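Local structure of beta-Lactamase/D-Alanine Carboxypeptidase (Pseudomonas syringae pv. tomato, 5EVI) at residues L15-E19 with R358-H362; G149-Y154 with M295-A301. The protein probably hydrolyses the amide bond of beta-lactam antibiotics to give substituted beta-amino acids, as a class C (AmpC-type) serine beta-lactamase. All coordinates share one frame; numbering follows the deposited sequence.

In the fold
Leaving the N terminus, the chain forms helix 9-20, whose residues 15-19 later meet residues 358-362 of the C-terminal helix 349-363. Contact 1 thereby closes a loop of nearly the whole chain, with 338 residues between its segments, and pairs the two terminal helices over strands 31-38 and 337-343. Contact 2 falls within that loop: 140 residues separate G149-Y154 from M295-A301, and their pairing adds the short outermost strand 151-152 to strand 299-308, at the far end of the same antiparallel sheet. The loops do not cross. The two contacts do not touch, their centres lying about 33 Å apart and their nearest atoms about 19 Å.

Contact 1 (L15-E19 with R358-H362); sequences LVQTE and RILQH
E19 reaches across from helix 9-20 and divides its carboxylate between two residues of helix 349-363. OE2 forms a salt bridge with R358, whose guanidinium grips this one oxygen side-on: R358 NH1 lies 3.0 Å from E19 OE2 on its syn side, and R358 NE completes the grip from above the carboxylate plane. The carboxylate and guanidinium planes stand 72° apart, although the oxygen sits near the guanidinium plane, at its edge. The other oxygen takes a hydrogen bond from the imidazole, H362 NE2 to E19 OE1 at 2.9 Å, through its anti lone pair and almost in the ring plane. Chi1 of -55° brings E19 CG to 3.4 Å from H362 NE2, and the bend at chi2 turns the carboxylate nearly into the ring plane. The nearby carboxylate would probably favour a protonated imidazole.

These bonds join the two terminal helices, whose segments 15-19 and 358-362 run antiparallel (167°), axes 10.1 Å apart at closest approach, on one side of the central sheet of the beta-lactamase fold. Next to the polar group, L15 lies over a face of the H362 ring: its CB makes a CH-pi contact, 4.1 Å from the centroid, while CD1 touches the base of the imidazole. R358 O lies over the opposite face, offset toward the rim. Nearer the sheet, V16 and I359 cross at about a right angle, V16 CG1 meeting I359 CD1 at 3.9 Å and V16 CG2 meeting I359 CG2. Both residues also pack on I34 of strand 31-38, and V16 continues onto Y45 and Y47 of strand 43-48.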
loop_
_atom_site.group_PDB
_atom_site.type_symbol
_atom_site.label_atom_id
_atom_site.label_comp_id
_atom_site.label_asym_id
_atom_site.label_seq_id
_atom_site.Cartn_x
_atom_site.Cartn_y
_atom_site.Cartn_z
ATOM N N LEU D 15 13.586 -20.380 13.175
ATOM C CA LEU D 15 14.007 -19.856 11.870
ATOM C C LEU D 15 13.652 -18.370 11.689
ATOM O O LEU D 15 14.503 -17.580 11.291
ATOM C CB LEU D 15 13.405 -20.676 10.729
ATOM C CG LEU D 15 13.936 -22.102 10.535
ATOM C CD1 LEU D 15 13.006 -22.903 9.637
ATOM C CD2 LEU D 15 15.355 -22.095 9.979
ATOM N N VAL D 16 12.412 -17.992 11.991
ATOM C CA VAL D 16 11.987 -16.592 11.815
ATOM C C VAL D 16 12.808 -15.706 12.745
ATOM O O VAL D 16 13.304 -14.669 12.328
ATOM C CB VAL D 16 10.470 -16.371 12.044
ATOM C CG1 VAL D 16 10.115 -14.886 11.932
ATOM C CG2 VAL D 16 9.641 -17.168 11.043
ATOM N N GLN D 17 12.986 -16.160 13.988
ATOM C CA GLN D 17 13.792 -15.452 14.968
ATOM C C GLN D 17 15.197 -15.175 14.454
ATOM O O GLN D 17 15.670 -14.036 14.514
ATOM C CB GLN D 17 13.878 -16.264 16.257
ATOM C CG GLN D 17 14.569 -15.560 17.410
ATOM C CD GLN D 17 14.453 -16.359 18.683
ATOM O OE1 GLN D 17 14.828 -17.533 18.726
ATOM N NE2 GLN D 17 13.906 -15.742 19.717
ATOM N N THR D 18 15.850 -16.216 13.937
ATOM C CA THR D 18 17.212 -16.089 13.400
ATOM C C THR D 18 17.253 -15.017 12.310
ATOM O O THR D 18 18.016 -14.059 12.424
ATOM C CB THR D 18 17.750 -17.437 12.858
ATOM O OG1 THR D 18 17.804 -18.385 13.933
ATOM C CG2 THR D 18 19.144 -17.274 12.246
ATOM N N GLU D 19 16.392 -15.164 11.299
ATOM C CA GLU D 19 16.357 -14.232 10.159
ATOM C C GLU D 19 15.966 -12.811 10.588
ATOM O O GLU D 19 16.503 -11.836 10.059
ATOM C CB GLU D 19 15.371 -14.684 9.070
ATOM C CG GLU D 19 15.551 -16.085 8.507
ATOM C CD GLU D 19 16.749 -16.269 7.586
ATOM O OE1 GLU D 19 16.842 -17.355 6.985
ATOM O OE2 GLU D 19 17.601 -15.372 7.457
ATOM N N ARG D 358 12.661 -15.212 2.414
ATOM C CA ARG D 358 13.275 -16.314 3.175
ATOM C C ARG D 358 12.293 -16.917 4.173
ATOM O O ARG D 358 12.147 -18.156 4.263
ATOM C CB ARG D 358 14.555 -15.855 3.892
ATOM C CG ARG D 358 15.767 -15.782 2.975
ATOM C CD ARG D 358 16.638 -14.560 3.208
ATOM N NE ARG D 358 17.573 -14.692 4.319
ATOM C CZ ARG D 358 18.913 -14.735 4.233
ATOM N NH1 ARG D 358 19.618 -14.846 5.355
ATOM N NH2 ARG D 358 19.569 -14.688 3.063
ATOM N N ILE D 359 11.626 -16.049 4.924
ATOM C CA ILE D 359 10.609 -16.489 5.886
ATOM C C ILE D 359 9.494 -17.307 5.223
ATOM O O ILE D 359 9.119 -18.372 5.744
ATOM C CB ILE D 359 10.003 -15.306 6.671
ATOM C CG1 ILE D 359 11.043 -14.717 7.633
ATOM C CG2 ILE D 359 8.751 -15.748 7.407
ATOM C CD1 ILE D 359 10.600 -13.426 8.307
ATOM N N LEU D 360 8.969 -16.816 4.102
ATOM C CA LEU D 360 7.890 -17.523 3.393
ATOM C C LEU D 360 8.404 -18.813 2.754
ATOM O O LEU D 360 7.682 -19.814 2.721
ATOM C CB LEU D 360 7.155 -16.609 2.381
ATOM C CG LEU D 360 6.153 -15.571 2.949
ATOM C CD1 LEU D 360 5.247 -15.037 1.840
ATOM C CD2 LEU D 360 5.304 -16.148 4.075
ATOM N N GLN D 361 9.659 -18.813 2.295
ATOM C CA GLN D 361 10.317 -20.067 1.926
ATOM C C GLN D 361 10.390 -21.026 3.139
ATOM O O GLN D 361 10.119 -22.204 2.969
ATOM C CB GLN D 361 11.695 -19.829 1.320
ATOM C CG GLN D 361 12.316 -21.075 0.716
ATOM C CD GLN D 361 13.515 -20.769 -0.153
ATOM O OE1 GLN D 361 13.562 -21.173 -1.312
ATOM N NE2 GLN D 361 14.481 -20.022 0.394
ATOM N N HIS D 362 10.702 -20.520 4.344
ATOM C CA HIS D 362 10.705 -21.369 5.560
ATOM C C HIS D 362 9.294 -21.874 5.911
ATOM O O HIS D 362 9.160 -22.993 6.401
ATOM C CB HIS D 362 11.206 -20.651 6.835
ATOM C CG HIS D 362 12.598 -20.109 6.775
ATOM N ND1 HIS D 362 13.663 -20.802 6.241
ATOM C CD2 HIS D 362 13.113 -18.959 7.273
ATOM C CE1 HIS D 362 14.760 -20.073 6.359
ATOM N NE2 HIS D 362 14.451 -18.952 6.975
#

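Contact 2 (G149-Y154 with M295-A301); sequences GTHRTY and MLNTQKA
H151 and R152 form a short antiparallel edge pairing with K300 and Q299, placing strand 151-152 at the margin of the central sheet beside strand 299-308. R152 and Q299 are the hydrogen-bonded pair, with R152 N to Q299 O at 2.8 Å and Q299 N to R152 O at 3.0 Å; A301 N to T150 O extends the ladder past the non-hydrogen-bonded pair H151 and K300. Beyond the strand, T153 OG1 and T298 OG1 share a 2.6 Å hydrogen bond.

With chi1 at -168° and a turn at chi2, R152 brings its guanidinium edge near M295 O, but at a poor bonding angle. Water 2, at that edge, accepts from R152 NH1 (2.8 Å) and Y154 N and lies near M295 O. Q299 NE2 donates to M295 O at 3.0 Å, while R152 NH2 forms a salt bridge with E276. Water 3 donates to both Y154 O and L296 O. L296 CD2 packs 3.5 Å from Y154 CD2, the side chains pointing the same way.

Y154 OH hydrogen-bonds to S68, K71 and K318, a grouping consistent with the Ser-x-x-Lys, Tyr and Lys-Thr-Gly active-site elements of class C beta-lactamases. A sulfate ion, probably from the crystallisation liquor, lies about 3 Å from its side chain (nearest atoms). Direct and water-mediated bonds tie the backbone leading into this probable catalytic tyrosine to strand 299-308 and the 3-10 turn before it.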
loop_
_atom_site.group_PDB
_atom_site.type_symbol
_atom_site.label_atom_id
_atom_site.label_comp_id
_atom_site.label_asym_id
_atom_site.label_seq_id
_atom_site.Cartn_x
_atom_site.Cartn_y
_atom_site.Cartn_z
ATOM N N GLY D 149 -0.541 5.760 -20.095
ATOM C CA GLY D 149 -0.201 4.349 -20.237
ATOM C C GLY D 149 1.114 4.028 -20.925
ATOM O O GLY D 149 1.511 2.860 -20.967
ATOM N N THR D 150 1.813 5.045 -21.431
ATOM C CA THR D 150 3.053 4.829 -22.173
ATOM C C THR D 150 4.252 4.775 -21.251
ATOM O O THR D 150 5.258 4.156 -21.575
ATOM C CB THR D 150 3.260 5.915 -23.238
ATOM O OG1 THR D 150 3.368 7.192 -22.613
ATOM C CG2 THR D 150 2.074 5.945 -24.196
ATOM N N HIS D 151 4.157 5.437 -20.097
ATOM C CA HIS D 151 5.216 5.382 -19.092
ATOM C C HIS D 151 4.606 5.283 -17.696
ATOM O O HIS D 151 3.387 5.445 -17.530
ATOM C CB HIS D 151 6.144 6.595 -19.202
ATOM C CG HIS D 151 6.873 6.701 -20.512
ATOM N ND1 HIS D 151 6.267 7.141 -21.673
ATOM C CD2 HIS D 151 8.161 6.445 -20.836
ATOM C CE1 HIS D 151 7.151 7.148 -22.654
ATOM N NE2 HIS D 151 8.310 6.732 -22.173
ATOM N N ARG D 152 5.457 4.991 -16.717
ATOM C CA ARG D 152 5.046 4.809 -15.325
ATOM C C ARG D 152 5.961 5.616 -14.399
ATOM O O ARG D 152 7.175 5.384 -14.363
ATOM C CB ARG D 152 5.072 3.325 -14.971
ATOM C CG ARG D 152 4.383 2.950 -13.641
ATOM C CD ARG D 152 5.354 3.035 -12.481
ATOM N NE ARG D 152 4.943 2.250 -11.314
ATOM C CZ ARG D 152 5.673 2.123 -10.202
ATOM N NH1 ARG D 152 6.867 2.707 -10.089
ATOM N NH2 ARG D 152 5.204 1.390 -9.193
ATOM N N THR D 153 5.347 6.528 -13.643
ATOM C CA THR D 153 6.034 7.430 -12.736
ATOM C C THR D 153 5.290 7.395 -11.402
ATOM O O THR D 153 4.230 7.984 -11.242
ATOM C CB THR D 153 6.093 8.841 -13.350
ATOM O OG1 THR D 153 6.658 8.720 -14.649
ATOM C CG2 THR D 153 6.941 9.798 -12.538
ATOM N N TYR D 154 5.847 6.650 -10.463
ATOM C CA TYR D 154 5.258 6.510 -9.119
ATOM C C TYR D 154 5.107 7.905 -8.499
ATOM O O TYR D 154 6.077 8.654 -8.465
ATOM C CB TYR D 154 6.176 5.660 -8.264
ATOM C CG TYR D 154 5.620 5.266 -6.926
ATOM C CD1 TYR D 154 4.830 4.128 -6.803
ATOM C CD2 TYR D 154 5.916 5.998 -5.767
ATOM C CE1 TYR D 154 4.329 3.727 -5.581
ATOM C CE2 TYR D 154 5.422 5.602 -4.528
ATOM C CZ TYR D 154 4.623 4.465 -4.443
ATOM O OH TYR D 154 4.118 4.054 -3.225
HETATM N N MSE D 295 13.148 2.322 -9.373
HETATM C CA MSE D 295 11.785 2.247 -9.928
HETATM C C MSE D 295 10.935 3.465 -9.618
HETATM O O MSE D 295 9.874 3.624 -10.215
HETATM C CB MSE D 295 11.063 0.992 -9.434
HETATM C CG MSE D 295 11.749 -0.301 -9.865
HETATM SE SE MSE D 295 11.532 -0.679 -11.784
HETATM C CE MSE D 295 9.571 -0.692 -11.916
ATOM N N LEU D 296 11.362 4.319 -8.683
ATOM C CA LEU D 296 10.723 5.627 -8.474
ATOM C C LEU D 296 10.869 6.590 -9.671
ATOM O O LEU D 296 10.104 7.540 -9.781
ATOM C CB LEU D 296 11.249 6.308 -7.202
ATOM C CG LEU D 296 10.932 5.626 -5.861
ATOM C CD1 LEU D 296 11.662 6.292 -4.699
ATOM C CD2 LEU D 296 9.430 5.606 -5.618
ATOM N N ASN D 297 11.831 6.355 -10.560
ATOM C CA ASN D 297 11.984 7.184 -11.761
ATOM C C ASN D 297 11.113 6.669 -12.900
ATOM O O ASN D 297 10.658 5.542 -12.868
ATOM C CB ASN D 297 13.440 7.229 -12.214
ATOM C CG ASN D 297 14.361 7.884 -11.194
ATOM O OD1 ASN D 297 15.577 7.788 -11.323
ATOM N ND2 ASN D 297 13.794 8.536 -10.175
ATOM N N THR D 298 10.920 7.501 -13.918
ATOM C CA THR D 298 9.979 7.206 -14.998
ATOM C C THR D 298 10.480 6.054 -15.863
ATOM O O THR D 298 11.593 6.104 -16.367
ATOM C CB THR D 298 9.716 8.461 -15.845
ATOM O OG1 THR D 298 9.130 9.463 -15.001
ATOM C CG2 THR D 298 8.766 8.174 -16.990
ATOM N N GLN D 299 9.654 5.016 -16.001
ATOM C CA GLN D 299 9.969 3.828 -16.803
ATOM C C GLN D 299 8.998 3.757 -17.960
ATOM O O GLN D 299 7.904 4.306 -17.876
ATOM C CB GLN D 299 9.788 2.535 -15.994
ATOM C CG GLN D 299 10.993 2.088 -15.181
ATOM C CD GLN D 299 11.134 2.841 -13.886
ATOM O OE1 GLN D 299 12.213 3.345 -13.560
ATOM N NE2 GLN D 299 10.038 2.933 -13.132
ATOM N N LYS D 300 9.397 3.057 -19.019
ATOM C CA LYS D 300 8.478 2.681 -20.085
ATOM C C LYS D 300 7.496 1.629 -19.558
ATOM O O LYS D 300 7.862 0.771 -18.751
ATOM C CB LYS D 300 9.241 2.118 -21.284
ATOM C CG LYS D 300 8.335 1.680 -22.423
ATOM C CD LYS D 300 9.013 1.794 -23.787
ATOM C CE LYS D 300 8.003 1.680 -24.916
ATOM N NZ LYS D 300 7.097 0.501 -24.766
ATOM N N ALA D 301 6.252 1.714 -20.020
ATOM C CA ALA D 301 5.219 0.745 -19.674
ATOM C C ALA D 301 4.472 0.318 -20.931
ATOM O O ALA D 301 4.457 1.040 -21.928
ATOM C CB ALA D 301 4.246 1.338 -18.664
HETATM O O HOH W 1 5.110 3.088 -23.997
HETATM O O HOH W 2 8.002 4.713 -11.729
HETATM O O HOH W 3 8.573 9.204 -8.785
#